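Local coordinates for Lmo1076 protein (Listeria monocytogenes serovar 1/2a, PDB 5JQC) that is a putative secreted autolysin, possibly with amidase activity, thought to act in cell-wall turnover; the piece modelled here holds three of its GW domains, of the SH3 clan, at residues T105-G110 with D144-K149; K181-S186 with K235-T240; K229-A234 with G248-W253. All blocks are in the same frame, centred on the assembly; numbering follows the deposited sequence.

Interaction 1: residues T105-G110 with D144-K149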
loop_
_atom_site.group_PDB
_atom_site.type_symbol
_atom_site.label_atom_id
_atom_site.label_comp_id
_atom_site.label_asym_id
_atom_site.label_seq_id
_atom_site.Cartn_x
_atom_site.Cartn_y
_atom_site.Cartn_z
ATOM N N THR A 105 6.827 3.229 -3.848
ATOM C CA THR A 105 7.411 1.903 -3.940
ATOM C C THR A 105 8.112 1.549 -2.632
ATOM O O THR A 105 8.682 2.414 -1.960
ATOM C CB THR A 105 8.394 1.861 -5.111
ATOM O OG1 THR A 105 7.681 2.098 -6.331
ATOM C CG2 THR A 105 9.100 0.506 -5.199
ATOM N N LEU A 106 8.049 0.269 -2.261
ATOM C CA LEU A 106 8.625 -0.232 -1.022
ATOM C C LEU A 106 9.423 -1.487 -1.309
ATOM O O LEU A 106 9.253 -2.131 -2.348
ATOM C CB LEU A 106 7.539 -0.562 0.012
ATOM C CG LEU A 106 6.721 0.605 0.545
ATOM C CD1 LEU A 106 5.639 0.097 1.491
ATOM C CD2 LEU A 106 7.646 1.580 1.243
ATOM N N ASN A 107 10.270 -1.863 -0.340
ATOM C CA ASN A 107 10.996 -3.129 -0.401
ATOM C C ASN A 107 11.087 -3.714 1.011
ATOM O O ASN A 107 12.138 -3.739 1.651
ATOM C CB ASN A 107 12.392 -2.953 -1.014
ATOM C CG ASN A 107 13.180 -4.250 -1.037
ATOM O OD1 ASN A 107 12.610 -5.324 -1.250
ATOM N ND2 ASN A 107 14.493 -4.164 -0.792
ATOM N N LEU A 108 9.970 -4.224 1.512
ATOM C CA LEU A 108 9.904 -4.761 2.858
ATOM C C LEU A 108 9.515 -6.224 2.791
ATOM O O LEU A 108 8.994 -6.703 1.778
ATOM C CB LEU A 108 8.877 -4.001 3.711
ATOM C CG LEU A 108 9.002 -2.484 3.618
ATOM C CD1 LEU A 108 7.880 -1.792 4.391
ATOM C CD2 LEU A 108 10.365 -2.088 4.141
ATOM N N THR A 109 9.759 -6.935 3.887
ATOM C CA THR A 109 9.181 -8.253 4.065
ATOM C C THR A 109 8.548 -8.341 5.441
ATOM O O THR A 109 8.928 -7.623 6.375
ATOM C CB THR A 109 10.213 -9.379 3.891
ATOM O OG1 THR A 109 11.003 -9.512 5.083
ATOM C CG2 THR A 109 11.125 -9.087 2.714
ATOM N N GLY A 110 7.578 -9.235 5.559
ATOM C CA GLY A 110 6.919 -9.424 6.834
ATOM C C GLY A 110 6.039 -10.646 6.779
ATOM O O GLY A 110 6.017 -11.385 5.790
ATOM N N ASP A 144 4.558 -15.612 4.908
ATOM C CA ASP A 144 5.515 -14.551 4.627
ATOM C C ASP A 144 5.160 -13.843 3.334
ATOM O O ASP A 144 4.586 -14.430 2.413
ATOM C CB ASP A 144 6.934 -15.108 4.532
ATOM C CG ASP A 144 7.596 -15.202 5.880
ATOM O OD1 ASP A 144 6.918 -14.900 6.895
ATOM O OD2 ASP A 144 8.775 -15.595 5.926
ATOM N N ALA A 145 5.517 -12.566 3.264
ATOM C CA ALA A 145 5.149 -11.759 2.115
ATOM C C ALA A 145 6.189 -10.678 1.901
ATOM O O ALA A 145 6.869 -10.246 2.841
ATOM C CB ALA A 145 3.755 -11.147 2.299
ATOM N N LYS A 146 6.320 -10.258 0.649
ATOM C CA LYS A 146 7.162 -9.134 0.283
ATOM C C LYS A 146 6.261 -7.937 0.001
ATOM O O LYS A 146 5.330 -8.029 -0.807
ATOM C CB LYS A 146 8.030 -9.473 -0.927
ATOM C CG LYS A 146 9.053 -8.404 -1.229
ATOM C CD LYS A 146 9.861 -8.720 -2.479
ATOM C CE LYS A 146 10.812 -7.583 -2.794
ATOM N NZ LYS A 146 11.390 -7.704 -4.159
ATOM N N ILE A 147 6.532 -6.827 0.673
ATOM C CA ILE A 147 5.752 -5.606 0.531
ATOM C C ILE A 147 6.458 -4.714 -0.484
ATOM O O ILE A 147 7.610 -4.317 -0.275
ATOM C CB ILE A 147 5.603 -4.909 1.889
ATOM C CG1 ILE A 147 4.662 -5.722 2.793
ATOM C CG2 ILE A 147 5.163 -3.469 1.693
ATOM C CD1 ILE A 147 5.071 -5.747 4.268
ATOM N N ILE A 148 5.779 -4.404 -1.590
ATOM C CA ILE A 148 6.419 -3.734 -2.722
ATOM C C ILE A 148 5.882 -2.327 -2.990
ATOM O O ILE A 148 6.504 -1.580 -3.767
ATOM C CB ILE A 148 6.303 -4.585 -4.001
ATOM C CG1 ILE A 148 4.847 -4.617 -4.461
ATOM C CG2 ILE A 148 6.822 -5.994 -3.740
ATOM C CD1 ILE A 148 4.573 -5.598 -5.566
ATOM N N LYS A 149 4.767 -1.932 -2.379
ATOM C CA LYS A 149 4.207 -0.616 -2.649
ATOM C C LYS A 149 3.237 -0.268 -1.531
ATOM O O LYS A 149 2.632 -1.158 -0.929
ATOM C CB LYS A 149 3.494 -0.603 -4.001
ATOM C CG LYS A 149 3.447 0.728 -4.693
ATOM C CD LYS A 149 2.506 0.624 -5.884
ATOM C CE LYS A 149 2.733 1.744 -6.878
ATOM N NZ LYS A 149 2.054 1.440 -8.168
#

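Interaction 2: residues K181-S186 with K235-T240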
loop_
_atom_site.group_PDB
_atom_site.type_symbol
_atom_site.label_atom_id
_atom_site.label_comp_id
_atom_site.label_asym_id
_atom_site.label_seq_id
_atom_site.Cartn_x
_atom_site.Cartn_y
_atom_site.Cartn_z
ATOM N N LYS A 181 14.978 -4.966 8.889
ATOM C CA LYS A 181 16.140 -5.293 8.055
ATOM C C LYS A 181 17.409 -5.352 8.895
ATOM O O LYS A 181 17.544 -4.647 9.906
ATOM C CB LYS A 181 16.341 -4.267 6.939
ATOM C CG LYS A 181 15.191 -4.190 5.959
ATOM C CD LYS A 181 15.442 -3.063 4.977
ATOM C CE LYS A 181 14.459 -3.101 3.818
ATOM N NZ LYS A 181 14.687 -4.306 2.966
ATOM N N ILE A 182 18.343 -6.206 8.474
ATOM C CA ILE A 182 19.695 -6.161 9.014
ATOM C C ILE A 182 20.392 -4.972 8.352
ATOM O O ILE A 182 20.650 -4.977 7.143
ATOM C CB ILE A 182 20.455 -7.472 8.772
ATOM C CG1 ILE A 182 19.673 -8.644 9.385
ATOM C CG2 ILE A 182 21.856 -7.383 9.355
ATOM C CD1 ILE A 182 20.293 -9.981 9.163
ATOM N N GLN A 183 20.681 -3.938 9.144
ATOM C CA GLN A 183 21.307 -2.735 8.601
ATOM C C GLN A 183 22.780 -2.961 8.279
ATOM O O GLN A 183 23.304 -2.420 7.295
ATOM C CB GLN A 183 21.143 -1.598 9.597
ATOM C CG GLN A 183 19.692 -1.116 9.683
ATOM C CD GLN A 183 19.401 -0.328 10.940
ATOM O OE1 GLN A 183 20.139 -0.411 11.928
ATOM N NE2 GLN A 183 18.312 0.446 10.913
ATOM N N SER A 184 23.465 -3.747 9.109
ATOM C CA SER A 184 24.854 -4.091 8.864
ATOM C C SER A 184 25.169 -5.380 9.612
ATOM O O SER A 184 24.465 -5.777 10.554
ATOM C CB SER A 184 25.804 -2.964 9.296
ATOM O OG SER A 184 25.723 -2.786 10.706
ATOM N N GLN A 185 26.232 -6.038 9.166
ATOM C CA GLN A 185 26.598 -7.336 9.707
ATOM C C GLN A 185 28.041 -7.635 9.303
ATOM O O GLN A 185 28.454 -7.318 8.187
ATOM C CB GLN A 185 25.652 -8.411 9.182
ATOM C CG GLN A 185 25.865 -9.746 9.777
ATOM C CD GLN A 185 25.100 -10.799 9.015
ATOM O OE1 GLN A 185 25.321 -11.993 9.197
ATOM N NE2 GLN A 185 24.198 -10.358 8.139
ATOM N N SER A 186 28.792 -8.251 10.211
ATOM C CA SER A 186 30.200 -8.501 9.970
ATOM C C SER A 186 30.627 -9.711 10.782
ATOM O O SER A 186 30.083 -9.978 11.862
ATOM C CB SER A 186 31.052 -7.292 10.357
ATOM O OG SER A 186 30.922 -7.030 11.755
ATOM N N LYS A 235 23.438 -5.374 13.384
ATOM C CA LYS A 235 22.677 -4.263 13.946
ATOM C C LYS A 235 21.352 -4.124 13.209
ATOM O O LYS A 235 21.327 -4.069 11.975
ATOM C CB LYS A 235 23.473 -2.950 13.876
ATOM C CG LYS A 235 22.809 -1.778 14.599
ATOM C CD LYS A 235 23.744 -0.573 14.737
ATOM C CE LYS A 235 24.478 -0.213 13.412
ATOM N NZ LYS A 235 23.673 0.590 12.421
ATOM N N THR A 236 20.251 -4.105 13.969
ATOM C CA THR A 236 18.946 -3.657 13.480
ATOM C C THR A 236 18.517 -2.411 14.247
ATOM O O THR A 236 19.119 -2.027 15.260
ATOM C CB THR A 236 17.855 -4.721 13.632
ATOM O OG1 THR A 236 17.612 -4.951 15.027
ATOM C CG2 THR A 236 18.227 -6.006 12.955
ATOM N N ALA A 237 17.437 -1.803 13.756
ATOM C CA ALA A 237 16.834 -0.661 14.431
ATOM C C ALA A 237 16.600 -0.919 15.919
ATOM O O ALA A 237 16.673 0.019 16.720
ATOM C CB ALA A 237 15.515 -0.310 13.743
ATOM N N ARG A 238 16.358 -2.167 16.311
ATOM C CA ARG A 238 16.087 -2.525 17.695
ATOM C C ARG A 238 17.332 -2.766 18.547
ATOM O O ARG A 238 17.208 -2.804 19.778
ATOM C CB ARG A 238 15.211 -3.778 17.738
ATOM C CG ARG A 238 13.893 -3.595 17.010
ATOM C CD ARG A 238 12.831 -4.599 17.432
ATOM N NE ARG A 238 11.559 -3.938 17.700
ATOM C CZ ARG A 238 10.755 -3.459 16.754
ATOM N NH1 ARG A 238 11.073 -3.568 15.458
ATOM N NH2 ARG A 238 9.625 -2.866 17.106
ATOM N N GLY A 239 18.511 -2.965 17.957
ATOM C CA GLY A 239 19.694 -3.140 18.785
ATOM C C GLY A 239 20.837 -3.805 18.032
ATOM O O GLY A 239 20.893 -3.783 16.801
ATOM N N THR A 240 21.761 -4.356 18.813
ATOM C CA THR A 240 22.928 -5.044 18.287
ATOM C C THR A 240 22.991 -6.443 18.877
ATOM O O THR A 240 22.873 -6.622 20.098
ATOM C CB THR A 240 24.214 -4.279 18.594
ATOM O OG1 THR A 240 24.141 -2.969 18.021
ATOM C CG2 THR A 240 25.396 -5.004 18.008
HETATM O O HOH W 1 16.203 -2.584 11.170
#

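Interaction 3: residues K229-A234 with G248-W253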
loop_
_atom_site.group_PDB
_atom_site.type_symbol
_atom_site.label_atom_id
_atom_site.label_comp_id
_atom_site.label_asym_id
_atom_site.label_seq_id
_atom_site.Cartn_x
_atom_site.Cartn_y
_atom_site.Cartn_z
ATOM N N LYS A 229 32.477 -17.460 22.419
ATOM C CA LYS A 229 33.145 -16.942 21.234
ATOM C C LYS A 229 32.121 -16.235 20.352
ATOM O O LYS A 229 31.237 -16.887 19.784
ATOM C CB LYS A 229 33.823 -18.070 20.471
ATOM C CG LYS A 229 34.801 -17.583 19.472
ATOM C CD LYS A 229 35.701 -18.718 19.091
ATOM C CE LYS A 229 36.976 -18.184 18.516
ATOM N NZ LYS A 229 37.495 -17.083 19.380
ATOM N N VAL A 230 32.244 -14.915 20.228
ATOM C CA VAL A 230 31.378 -14.132 19.351
ATOM C C VAL A 230 31.959 -14.152 17.940
ATOM O O VAL A 230 33.035 -13.593 17.698
ATOM C CB VAL A 230 31.236 -12.693 19.867
ATOM C CG1 VAL A 230 30.259 -11.914 18.999
ATOM C CG2 VAL A 230 30.789 -12.689 21.322
ATOM N N ILE A 231 31.244 -14.792 17.004
ATOM C CA ILE A 231 31.719 -14.911 15.624
ATOM C C ILE A 231 31.081 -13.910 14.656
ATOM O O ILE A 231 31.665 -13.640 13.598
ATOM C CB ILE A 231 31.521 -16.346 15.084
ATOM C CG1 ILE A 231 30.034 -16.706 15.025
ATOM C CG2 ILE A 231 32.293 -17.357 15.933
ATOM C CD1 ILE A 231 29.738 -18.127 14.570
ATOM N N LYS A 232 29.906 -13.359 14.972
ATOM C CA LYS A 232 29.271 -12.377 14.100
ATOM C C LYS A 232 28.597 -11.305 14.936
ATOM O O LYS A 232 28.152 -11.566 16.056
ATOM C CB LYS A 232 28.212 -13.002 13.174
ATOM C CG LYS A 232 28.756 -13.959 12.124
ATOM C CD LYS A 232 27.888 -13.953 10.865
ATOM C CE LYS A 232 27.073 -15.233 10.704
ATOM N NZ LYS A 232 27.948 -16.441 10.742
ATOM N N GLN A 233 28.500 -10.107 14.371
ATOM C CA GLN A 233 27.675 -9.051 14.938
ATOM C C GLN A 233 26.750 -8.487 13.867
ATOM O O GLN A 233 27.094 -8.426 12.677
ATOM C CB GLN A 233 28.513 -7.920 15.539
ATOM C CG GLN A 233 29.070 -6.964 14.510
ATOM C CD GLN A 233 29.834 -5.823 15.137
ATOM O OE1 GLN A 233 29.669 -5.522 16.325
ATOM N NE2 GLN A 233 30.683 -5.185 14.346
ATOM N N ALA A 234 25.560 -8.076 14.308
ATOM C CA ALA A 234 24.534 -7.541 13.425
ATOM C C ALA A 234 23.799 -6.411 14.139
ATOM O O ALA A 234 23.577 -6.465 15.354
ATOM C CB ALA A 234 23.545 -8.634 12.995
ATOM N N GLY A 248 32.689 -24.584 20.880
ATOM C CA GLY A 248 32.969 -24.448 19.468
ATOM C C GLY A 248 31.788 -24.623 18.536
ATOM O O GLY A 248 31.985 -24.650 17.319
ATOM N N LYS A 249 30.566 -24.750 19.053
ATOM C CA LYS A 249 29.385 -24.857 18.206
ATOM C C LYS A 249 28.503 -23.629 18.393
ATOM O O LYS A 249 28.377 -23.099 19.504
ATOM C CB LYS A 249 28.596 -26.153 18.485
ATOM C CG LYS A 249 28.178 -26.378 19.931
ATOM C CD LYS A 249 27.242 -27.591 20.070
ATOM C CE LYS A 249 27.999 -28.916 20.050
ATOM N NZ LYS A 249 28.747 -29.150 21.318
ATOM N N THR A 250 27.918 -23.170 17.288
ATOM C CA THR A 250 27.087 -21.975 17.307
ATOM C C THR A 250 25.822 -22.215 18.113
ATOM O O THR A 250 25.056 -23.143 17.832
ATOM C CB THR A 250 26.711 -21.555 15.890
ATOM O OG1 THR A 250 27.892 -21.161 15.180
ATOM C CG2 THR A 250 25.711 -20.392 15.929
ATOM N N VAL A 251 25.602 -21.364 19.110
ATOM C CA VAL A 251 24.385 -21.407 19.910
ATOM C C VAL A 251 23.267 -20.659 19.191
ATOM O O VAL A 251 22.243 -21.240 18.812
ATOM C CB VAL A 251 24.660 -20.817 21.302
ATOM C CG1 VAL A 251 23.410 -20.812 22.142
ATOM C CG2 VAL A 251 25.783 -21.595 21.984
ATOM N N GLY A 252 23.471 -19.362 18.990
ATOM C CA GLY A 252 22.447 -18.513 18.410
ATOM C C GLY A 252 22.859 -17.060 18.537
ATOM O O GLY A 252 24.040 -16.756 18.730
ATOM N N TRP A 253 21.876 -16.167 18.432
ATOM C CA TRP A 253 22.117 -14.730 18.516
ATOM C C TRP A 253 21.587 -14.174 19.835
ATOM O O TRP A 253 20.551 -14.612 20.342
ATOM C CB TRP A 253 21.448 -13.994 17.358
ATOM C CG TRP A 253 21.987 -14.285 15.980
ATOM C CD1 TRP A 253 21.655 -15.339 15.169
ATOM C CD2 TRP A 253 22.898 -13.467 15.224
ATOM N NE1 TRP A 253 22.326 -15.236 13.965
ATOM C CE2 TRP A 253 23.091 -14.094 13.975
ATOM C CE3 TRP A 253 23.579 -12.271 15.489
ATOM C CZ2 TRP A 253 23.955 -13.567 12.996
ATOM C CZ3 TRP A 253 24.428 -11.752 14.517
ATOM C CH2 TRP A 253 24.600 -12.393 13.285
#

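Interaction 1: residues T105-G110 with D144-K149
Leu106 and Ile147 lie side by side and point the same way, with CD1 of Leu106 set against CG2 of Ile147 at 3.6 Å. Ile147 presents that methyl because CG1 stands anti to its carbonyl carbon (chi1 -71°), which puts CG2 anti to the backbone N. Leu108, the residue paired directly with Ile147, meets it on the same face of the sheet. Here the two side chains run obliquely to each other and meet at their roots, CB of Leu108 to CB of Ile147 at 3.9 Å. Ile147 therefore has a leucine from across the strand pair against both its branch methyl and its CB, while Tyr159 of adjacent strand 156-163 and Phe176 of strand 176-178, beyond 103-112, also touch it.

Thr105, Thr109, Lys146 and Lys149 make up the opposite, more exposed face. Lys146 runs out fully extended and carries its CE to 3.3 Å from OD1 of Asn107; NZ stays at 4.0 Å from that same oxygen, a proximity and not a bond.

The backbones hold the pair antiparallel, at 168° between strand directions. Leu108 and Ile147 bond to each other both ways, Leu108 N to Ile147 O at 3.0 Å and Ile147 N to Leu108 O at 2.7 Å, and Gly110 pairs with Ala145 in the same two-way fashion. Between Thr105 and Leu108 the register slips by one residue. Leu106 N still reaches Ile148 O at 2.8 Å, but it sits well above the plane of that carbonyl. Beyond Gly110, OD1 of Asp144 is taken by the hydroxyl of Tyr179. Such a bulged antiparallel pair, with its aliphatic face turned to aromatic side chains, belongs to the curved sheet of the SH3-like barrel in the second GW domain of this model.

Interaction 2: residues K181-S186 with K235-T240
Ser184 and Gln183 both face Lys235, a classic beta bulge between segment 181-186 and strand 226-236 in the third GW domain of this model, an SH3-like fold. The firm part is this bulge. Lys235 O receives the N-H of Gln183 at 2.9 Å, nearly along the C=O axis, and Lys235 N donates to Ser184 O at 3.0 Å. The chain of Lys235 is thus gripped on both its amide N and its carbonyl O. Beside it CG2 of Thr236 presses on the carbonyl oxygen of Lys181 at 3.4 Å, while OG1 of Thr236 turns to the indole N-H of Trp241.

Looser by far is the solvent side. Gln183 sends its extended chain across the start of the type I turn that runs from Thr236 to Gly239, and its carboxamide lies over the peptide joining Thr236 to Ala237 without a hydrogen bond to it. Lys235 leaves its backbone extended, then bends at chi3 (47°) and chi4, and its NZ stops 3.7 Å from OE1 of Gln183, near but not bonded. No direct bond joins Lys181 to the turn; a water spans them, donating to Lys181 O at 2.8 Å and accepting from Ala237 N at 3.0 Å.

Interaction 3: residues K229-A234 with G248-W253
The indole of Trp253 meets strand 226-236 with the outer CZ3-CH2 side of its six-membered ring. At the edge, near the ring plane, lies the carbonyl carbon of Gln233; CB of Lys232 comes in obliquely at CH2 (3.7 Å), and CB of Ala234, also oblique, at both atoms, nearer CZ3 (3.6 Å). Gly252 and Trp253 form the Gly-Trp dipeptide that gives the GW domain its name, and the contact joins two strands across the interior of this SH3-like fold, crossing at -71° with 9.0 Å between their axes.

CG of Trp253 stands anti to the carbonyl carbon (chi1 -66°), and chi2 of 83° sets the turn of the indole. Val206 and Gln243 add to the indole's surroundings. The rest of Lys232 bends away from the ring at chi3 and chi4, its NZ held by OE1 of Gln243, with a bound glycerol close to the side chain.

From the bulge that Ile231 and Lys232 make opposite Gln243 comes a second, smaller touch: Ile231 crosses Thr250, whose OG1 is weakly hydrogen-bonded to Gln245 NE2, at about a right angle, with CD1 of Ile231 3.6 Å from OG1 of Thr250.

From the N terminus, interaction 1 comes first and closes a 33-residue loop, composed mostly of non-strand segments, within the second GW domain of this model. It is complete before the next begins. Interaction 2 then brings 181-186 to 235-240 over 48 intervening residues, tying the entry of the third domain to a hairpin turn. Interaction 3 opens inside that span, at 229-234, and ends beyond it, at 248-253, so the two cross; they share strand 226-236, which pairs with strand 184-194 and is packed against strand 249-255. Between the domains, interactions 1 and 2 touch where Lys181 NZ bonds to Asn107 O. Interactions 1 and 3 stay apart, about 15 Å between nearest atoms.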